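Local coordinates for protein 1,3-alpha-isomaltosidase (Kribbella flavida DSM 17836, PDB 5X3I) that hydrolyses the alpha-1,3-glucosidic linkages of the cyclic tetrasaccharide cyclobis-(1-6)-alpha-nigerosyl inside the cell, releasing isomaltose, at residues H321-G329 with V623-E634. The protein carries 1 engineered substitution. Residues are numbered along the deposited sequence; the frame is centred on the assembly and turned at random.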
ATOM      1  N   HIS A 321     -28.624   0.674   7.003  1.00 14.17           N
ATOM      2  CA  HIS A 321     -27.968  -0.376   7.781  1.00 14.78           C
ATOM      3  C   HIS A 321     -28.807  -0.731   9.004  1.00 15.37           C
ATOM      4  O   HIS A 321     -29.046  -1.904   9.285  1.00 17.61           O
ATOM      5  CB  HIS A 321     -26.569   0.057   8.240  1.00 13.81           C
ATOM      6  CG  HIS A 321     -25.451  -0.501   7.412  1.00 13.50           C
ATOM      7  ND1 HIS A 321     -24.919  -1.755   7.625  1.00 13.29           N
ATOM      8  CD2 HIS A 321     -24.752   0.032   6.380  1.00 13.87           C
ATOM      9  CE1 HIS A 321     -23.946  -1.972   6.755  1.00 14.26           C
ATOM     10  NE2 HIS A 321     -23.825  -0.903   5.990  1.00 13.81           N
ATOM     11  N   ARG A 322     -29.234   0.296   9.736  1.00 14.01           N
ATOM     12  CA  ARG A 322     -30.043   0.095  10.935  1.00 15.84           C
ATOM     13  C   ARG A 322     -31.371  -0.583  10.606  1.00 13.49           C
ATOM     14  O   ARG A 322     -31.753  -1.541  11.247  1.00 16.28           O
ATOM     15  CB  ARG A 322     -30.323   1.429  11.641  1.00 16.10           C
ATOM     16  CG  ARG A 322     -31.317   1.302  12.800  1.00 16.00           C
ATOM     17  CD  ARG A 322     -32.003   2.629  13.118  1.00 19.37           C
ATOM     18  NE  ARG A 322     -32.759   3.142  11.983  1.00 17.53           N
ATOM     19  CZ  ARG A 322     -33.155   4.405  11.872  1.00 18.19           C
ATOM     20  NH1 ARG A 322     -32.868   5.279  12.833  1.00 18.68           N
ATOM     21  NH2 ARG A 322     -33.837   4.796  10.806  1.00 17.05           N
ATOM     22  N   ASP A 323     -32.069  -0.076   9.599  1.00 15.12           N
ATOM     23  CA  ASP A 323     -33.402  -0.578   9.298  1.00 16.79           C
ATOM     24  C   ASP A 323     -33.372  -2.007   8.755  1.00 18.29           C
ATOM     25  O   ASP A 323     -34.316  -2.758   8.955  1.00 17.10           O
ATOM     26  CB  ASP A 323     -34.113   0.362   8.325  1.00 18.22           C
ATOM     27  CG  ASP A 323     -34.381   1.728   8.936  1.00 15.19           C
ATOM     28  OD1 ASP A 323     -34.425   1.829  10.171  1.00 16.34           O
ATOM     29  OD2 ASP A 323     -34.519   2.698   8.184  1.00 18.93           O
ATOM     30  N   LEU A 324     -32.271  -2.397   8.109  1.00 17.92           N
ATOM     31  CA  LEU A 324     -32.138  -3.766   7.617  1.00 13.46           C
ATOM     32  C   LEU A 324     -31.461  -4.670   8.644  1.00 16.48           C
ATOM     33  O   LEU A 324     -31.194  -5.829   8.375  1.00 16.65           O
ATOM     34  CB  LEU A 324     -31.373  -3.798   6.289  1.00 17.02           C
ATOM     35  CG  LEU A 324     -32.019  -3.052   5.117  1.00 15.82           C
ATOM     36  CD1 LEU A 324     -31.153  -3.110   3.849  1.00 13.88           C
ATOM     37  CD2 LEU A 324     -33.394  -3.614   4.833  1.00 18.08           C
ATOM     38  N   ALA A 325     -31.184  -4.120   9.822  1.00 16.51           N
ATOM     39  CA  ALA A 325     -30.577  -4.867  10.913  1.00 17.00           C
ATOM     40  C   ALA A 325     -29.250  -5.530  10.502  1.00 17.34           C
ATOM     41  O   ALA A 325     -28.973  -6.659  10.888  1.00 20.22           O
ATOM     42  CB  ALA A 325     -31.554  -5.909  11.449  1.00 17.16           C
ATOM     43  N   ILE A 326     -28.460  -4.817   9.702  1.00 16.85           N
ATOM     44  CA  ILE A 326     -27.090  -5.209   9.390  1.00 15.37           C
ATOM     45  C   ILE A 326     -26.147  -4.377  10.237  1.00 14.59           C
ATOM     46  O   ILE A 326     -25.963  -3.188   9.984  1.00 15.63           O
ATOM     47  CB  ILE A 326     -26.747  -4.999   7.903  1.00 15.05           C
ATOM     48  CG1 ILE A 326     -27.748  -5.739   7.008  1.00 15.20           C
ATOM     49  CG2 ILE A 326     -25.291  -5.422   7.623  1.00 13.60           C
ATOM     50  CD1 ILE A 326     -27.774  -5.233   5.566  1.00 14.15           C
ATOM     51  N   PRO A 327     -25.541  -5.002  11.246  1.00 15.26           N
ATOM     52  CA  PRO A 327     -24.718  -4.273  12.214  1.00 15.22           C
ATOM     53  C   PRO A 327     -23.506  -3.653  11.536  1.00 16.44           C
ATOM     54  O   PRO A 327     -22.905  -4.305  10.700  1.00 20.09           O
ATOM     55  CB  PRO A 327     -24.290  -5.351  13.211  1.00 16.83           C
ATOM     56  CG  PRO A 327     -25.172  -6.507  12.968  1.00 18.43           C
ATOM     57  CD  PRO A 327     -25.618  -6.438  11.547  1.00 15.67           C
ATOM     58  N   VAL A 328     -23.182  -2.413  11.870  1.00 15.32           N
ATOM     59  CA  VAL A 328     -21.990  -1.779  11.354  1.00 15.88           C
ATOM     60  C   VAL A 328     -21.274  -1.072  12.502  1.00 15.60           C
ATOM     61  O   VAL A 328     -21.910  -0.413  13.316  1.00 17.59           O
ATOM     62  CB  VAL A 328     -22.320  -0.792  10.210  1.00 15.77           C
ATOM     63  CG1 VAL A 328     -23.442   0.162  10.627  1.00 14.03           C
ATOM     64  CG2 VAL A 328     -21.088  -0.031   9.799  1.00 16.96           C
ATOM     65  N   GLY A 329     -19.961  -1.263  12.601  1.00 14.24           N
ATOM     66  CA  GLY A 329     -19.182  -0.642  13.655  1.00  9.97           C
ATOM     67  C   GLY A 329     -18.436   0.636  13.301  1.00 11.93           C
ATOM     68  O   GLY A 329     -18.061   1.384  14.191  1.00 15.46           O
ATOM     69  N   VAL A 623     -29.039  -9.613   0.888  1.00 20.17           N
ATOM     70  CA  VAL A 623     -29.221  -8.953   2.178  1.00 17.19           C
ATOM     71  C   VAL A 623     -29.265  -9.953   3.344  1.00 20.87           C
ATOM     72  O   VAL A 623     -28.482  -9.814   4.273  1.00 19.37           O
ATOM     73  CB  VAL A 623     -30.477  -8.058   2.183  1.00 16.94           C
ATOM     74  CG1 VAL A 623     -30.855  -7.667   3.605  1.00 19.58           C
ATOM     75  CG2 VAL A 623     -30.242  -6.821   1.313  1.00 15.87           C
ATOM     76  N   PRO A 624     -30.143 -10.982   3.288  1.00 20.27           N
ATOM     77  CA  PRO A 624     -30.205 -11.890   4.439  1.00 20.47           C
ATOM     78  C   PRO A 624     -28.900 -12.627   4.718  1.00 18.97           C
ATOM     79  O   PRO A 624     -28.539 -12.815   5.871  1.00 20.61           O
ATOM     80  CB  PRO A 624     -31.301 -12.888   4.046  1.00 25.55           C
ATOM     81  CG  PRO A 624     -32.084 -12.213   3.008  1.00 25.81           C
ATOM     82  CD  PRO A 624     -31.118 -11.369   2.255  1.00 20.58           C
ATOM     83  N   LEU A 625     -28.193 -13.042   3.676  1.00 19.46           N
ATOM     84  CA  LEU A 625     -26.961 -13.775   3.905  1.00 19.36           C
ATOM     85  C   LEU A 625     -25.849 -12.846   4.400  1.00 19.04           C
ATOM     86  O   LEU A 625     -25.099 -13.209   5.295  1.00 19.42           O
ATOM     87  CB  LEU A 625     -26.527 -14.516   2.645  1.00 19.30           C
ATOM     88  CG  LEU A 625     -27.408 -15.704   2.248  1.00 23.18           C
ATOM     89  CD1 LEU A 625     -26.759 -16.487   1.112  1.00 22.51           C
ATOM     90  CD2 LEU A 625     -27.666 -16.604   3.435  1.00 22.36           C
ATOM     91  N   PHE A 626     -25.757 -11.648   3.833  1.00 19.67           N
ATOM     92  CA  PHE A 626     -24.777 -10.689   4.322  1.00 17.40           C
ATOM     93  C   PHE A 626     -25.055 -10.392   5.794  1.00 16.97           C
ATOM     94  O   PHE A 626     -24.140 -10.369   6.598  1.00 17.60           O
ATOM     95  CB  PHE A 626     -24.789  -9.400   3.508  1.00 16.46           C
ATOM     96  CG  PHE A 626     -23.654  -8.471   3.831  1.00 15.96           C
ATOM     97  CD1 PHE A 626     -22.512  -8.448   3.037  1.00 14.96           C
ATOM     98  CD2 PHE A 626     -23.719  -7.618   4.927  1.00 16.71           C
ATOM     99  CE1 PHE A 626     -21.461  -7.596   3.318  1.00 12.61           C
ATOM    100  CE2 PHE A 626     -22.670  -6.758   5.220  1.00 15.73           C
ATOM    101  CZ  PHE A 626     -21.530  -6.744   4.413  1.00 11.65           C
ATOM    102  N   ARG A 627     -26.328 -10.191   6.131  1.00 20.27           N
ATOM    103  CA  ARG A 627     -26.734  -9.958   7.517  1.00 17.58           C
ATOM    104  C   ARG A 627     -26.253 -11.085   8.424  1.00 16.73           C
ATOM    105  O   ARG A 627     -25.718 -10.823   9.497  1.00 21.39           O
ATOM    106  CB  ARG A 627     -28.256  -9.795   7.621  1.00 16.92           C
ATOM    107  CG  ARG A 627     -28.765  -9.442   9.019  1.00 15.46           C
ATOM    108  CD  ARG A 627     -30.203  -8.872   8.968  1.00 18.95           C
ATOM    109  NE  ARG A 627     -31.090  -9.735   8.202  1.00 23.07           N
ATOM    110  CZ  ARG A 627     -31.998  -9.325   7.324  1.00 20.55           C
ATOM    111  NH1 ARG A 627     -32.190  -8.037   7.088  1.00 19.14           N
ATOM    112  NH2 ARG A 627     -32.730 -10.222   6.685  1.00 24.73           N
ATOM    113  N   ARG A 628     -26.427 -12.329   7.993  1.00 19.04           N
ATOM    114  CA  ARG A 628     -25.922 -13.466   8.765  1.00 17.48           C
ATOM    115  C   ARG A 628     -24.422 -13.366   9.002  1.00 14.72           C
ATOM    116  O   ARG A 628     -23.950 -13.562  10.113  1.00 18.07           O
ATOM    117  CB  ARG A 628     -26.228 -14.792   8.076  1.00 18.74           C
ATOM    118  CG  ARG A 628     -27.664 -15.238   8.168  1.00 29.95           C
ATOM    119  CD  ARG A 628     -27.744 -16.752   8.027  1.00 40.79           C
ATOM    120  NE  ARG A 628     -28.822 -17.178   7.141  1.00 48.96           N
ATOM    121  CZ  ARG A 628     -28.931 -18.406   6.645  1.00 50.09           C
ATOM    122  NH1 ARG A 628     -28.024 -19.327   6.947  1.00 46.62           N
ATOM    123  NH2 ARG A 628     -29.940 -18.711   5.843  1.00 50.46           N
ATOM    124  N   PHE A 629     -23.679 -13.056   7.949  1.00 18.49           N
ATOM    125  CA  PHE A 629     -22.231 -12.937   8.059  1.00 18.65           C
ATOM    126  C   PHE A 629     -21.860 -11.827   9.035  1.00 14.90           C
ATOM    127  O   PHE A 629     -21.017 -12.015   9.901  1.00 17.33           O
ATOM    128  CB  PHE A 629     -21.602 -12.672   6.686  1.00 17.66           C
ATOM    129  CG  PHE A 629     -21.866 -13.760   5.675  1.00 19.77           C
ATOM    130  CD1 PHE A 629     -21.956 -15.078   6.062  1.00 21.56           C
ATOM    131  CD2 PHE A 629     -22.023 -13.456   4.342  1.00 19.68           C
ATOM    132  CE1 PHE A 629     -22.201 -16.069   5.138  1.00 21.64           C
ATOM    133  CE2 PHE A 629     -22.265 -14.449   3.416  1.00 22.41           C
ATOM    134  CZ  PHE A 629     -22.352 -15.751   3.819  1.00 20.04           C
ATOM    135  N   ALA A 630     -22.508 -10.677   8.888  1.00 17.06           N
ATOM    136  CA  ALA A 630     -22.219  -9.519   9.738  1.00 15.65           C
ATOM    137  C   ALA A 630     -22.590  -9.784  11.199  1.00 18.38           C
ATOM    138  O   ALA A 630     -21.893  -9.352  12.114  1.00 16.75           O
ATOM    139  CB  ALA A 630     -22.942  -8.298   9.224  1.00 19.29           C
ATOM    140  N   THR A 631     -23.675 -10.521  11.407  1.00 18.44           N
ATOM    141  CA  THR A 631     -24.144 -10.816  12.754  1.00 15.42           C
ATOM    142  C   THR A 631     -23.223 -11.826  13.433  1.00 16.90           C
ATOM    143  O   THR A 631     -22.899 -11.695  14.608  1.00 17.58           O
ATOM    144  CB  THR A 631     -25.594 -11.348  12.736  1.00 17.11           C
ATOM    145  OG1 THR A 631     -26.439 -10.383  12.102  1.00 24.66           O
ATOM    146  CG2 THR A 631     -26.091 -11.565  14.142  1.00 23.46           C
ATOM    147  N   LEU A 632     -22.807 -12.833  12.676  1.00 17.04           N
ATOM    148  CA  LEU A 632     -21.796 -13.769  13.133  1.00 16.25           C
ATOM    149  C   LEU A 632     -20.493 -13.027  13.480  1.00 15.85           C
ATOM    150  O   LEU A 632     -19.888 -13.273  14.520  1.00 17.14           O
ATOM    151  CB  LEU A 632     -21.551 -14.839  12.062  1.00 15.74           C
ATOM    152  CG  LEU A 632     -20.714 -16.049  12.486  1.00 23.68           C
ATOM    153  CD1 LEU A 632     -21.118 -17.290  11.704  1.00 23.66           C
ATOM    154  CD2 LEU A 632     -19.243 -15.781  12.286  1.00 21.72           C
ATOM    155  N   ARG A 633     -20.083 -12.118  12.599  1.00 18.63           N
ATOM    156  CA  ARG A 633     -18.919 -11.258  12.822  1.00 15.23           C
ATOM    157  C   ARG A 633     -18.964 -10.574  14.197  1.00 17.00           C
ATOM    158  O   ARG A 633     -17.996 -10.609  14.948  1.00 16.02           O
ATOM    159  CB  ARG A 633     -18.836 -10.191  11.733  1.00 15.77           C
ATOM    160  CG  ARG A 633     -17.688  -9.198  11.906  1.00 18.27           C
ATOM    161  CD  ARG A 633     -16.371  -9.830  11.481  1.00 17.12           C
ATOM    162  NE  ARG A 633     -15.215  -8.940  11.632  1.00 16.37           N
ATOM    163  CZ  ARG A 633     -13.978  -9.292  11.303  1.00 17.49           C
ATOM    164  NH1 ARG A 633     -13.755 -10.507  10.786  1.00 15.09           N
ATOM    165  NH2 ARG A 633     -12.970  -8.440  11.476  1.00 15.20           N
ATOM    166  N   GLU A 634     -20.103  -9.956  14.508  1.00 17.05           N
ATOM    167  CA  GLU A 634     -20.311  -9.308  15.804  1.00 16.44           C
ATOM    168  C   GLU A 634     -19.978 -10.253  16.952  1.00 14.81           C
ATOM    169  O   GLU A 634     -19.308  -9.877  17.897  1.00 15.60           O
ATOM    170  CB  GLU A 634     -21.758  -8.813  15.937  1.00 16.64           C
ATOM    171  CG  GLU A 634     -22.121  -7.676  14.995  1.00 18.22           C
ATOM    172  CD  GLU A 634     -21.670  -6.326  15.520  1.00 17.94           C
ATOM    173  OE1 GLU A 634     -22.126  -5.927  16.596  1.00 26.33           O
ATOM    174  OE2 GLU A 634     -20.848  -5.668  14.879  1.00 23.09           O
TER
HETATM  175  O   HOH W   1     -29.028  -8.598  12.659  1.00 29.41           O
HETATM  176  O   HOH W   2     -20.260  -5.578  12.418  1.00 22.55           O
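I326 and P327 lie against helix 622-650 in a loop-to-helix packing contact on the outside of the TIM barrel, where the turn ending helix 311-323 runs on toward barrel strand 330-333. A Schellman motif at A325, which takes positive phi, ends the helix and turns the chain, which then runs alongside helix 622-650. CG2 of I326 reaches the edge of the F626 ring, 3.8 Å from F626 CE2, and lies 4.0 Å from A630 CB; P610 touches both I326 and F626. One helical turn on from A630, E634 CG packs 3.6 Å from P327 CB, while E634 OE2 forms a salt bridge with R300.

The direct hydrogen bond between the segments comes from R627. Its CG stands anti to the backbone N (chi1 -176°) and the chain bends at chi3, which lets NH1 donate to L324 O (2.7 Å, 160°); the oxygen lies in the guanidinium plane, while NH1 sits 23° out of the carbonyl plane. On the way, R627 CD passes 4.1 Å from A325 CB. A325 O takes a water that also donates to T631 OG1, a hydroxyl bound in turn to R627 O. Without the chain beyond CB, an alanine in place of R627 would probably leave L324 O without its arginine donor and A325 without that neighbour. Apolar packing of I326 and P327 thus joins turn and helix, and beside it the L324 and A325 carbonyls, just past the capped end of helix 311-323, are met by an arginine and a bridging water.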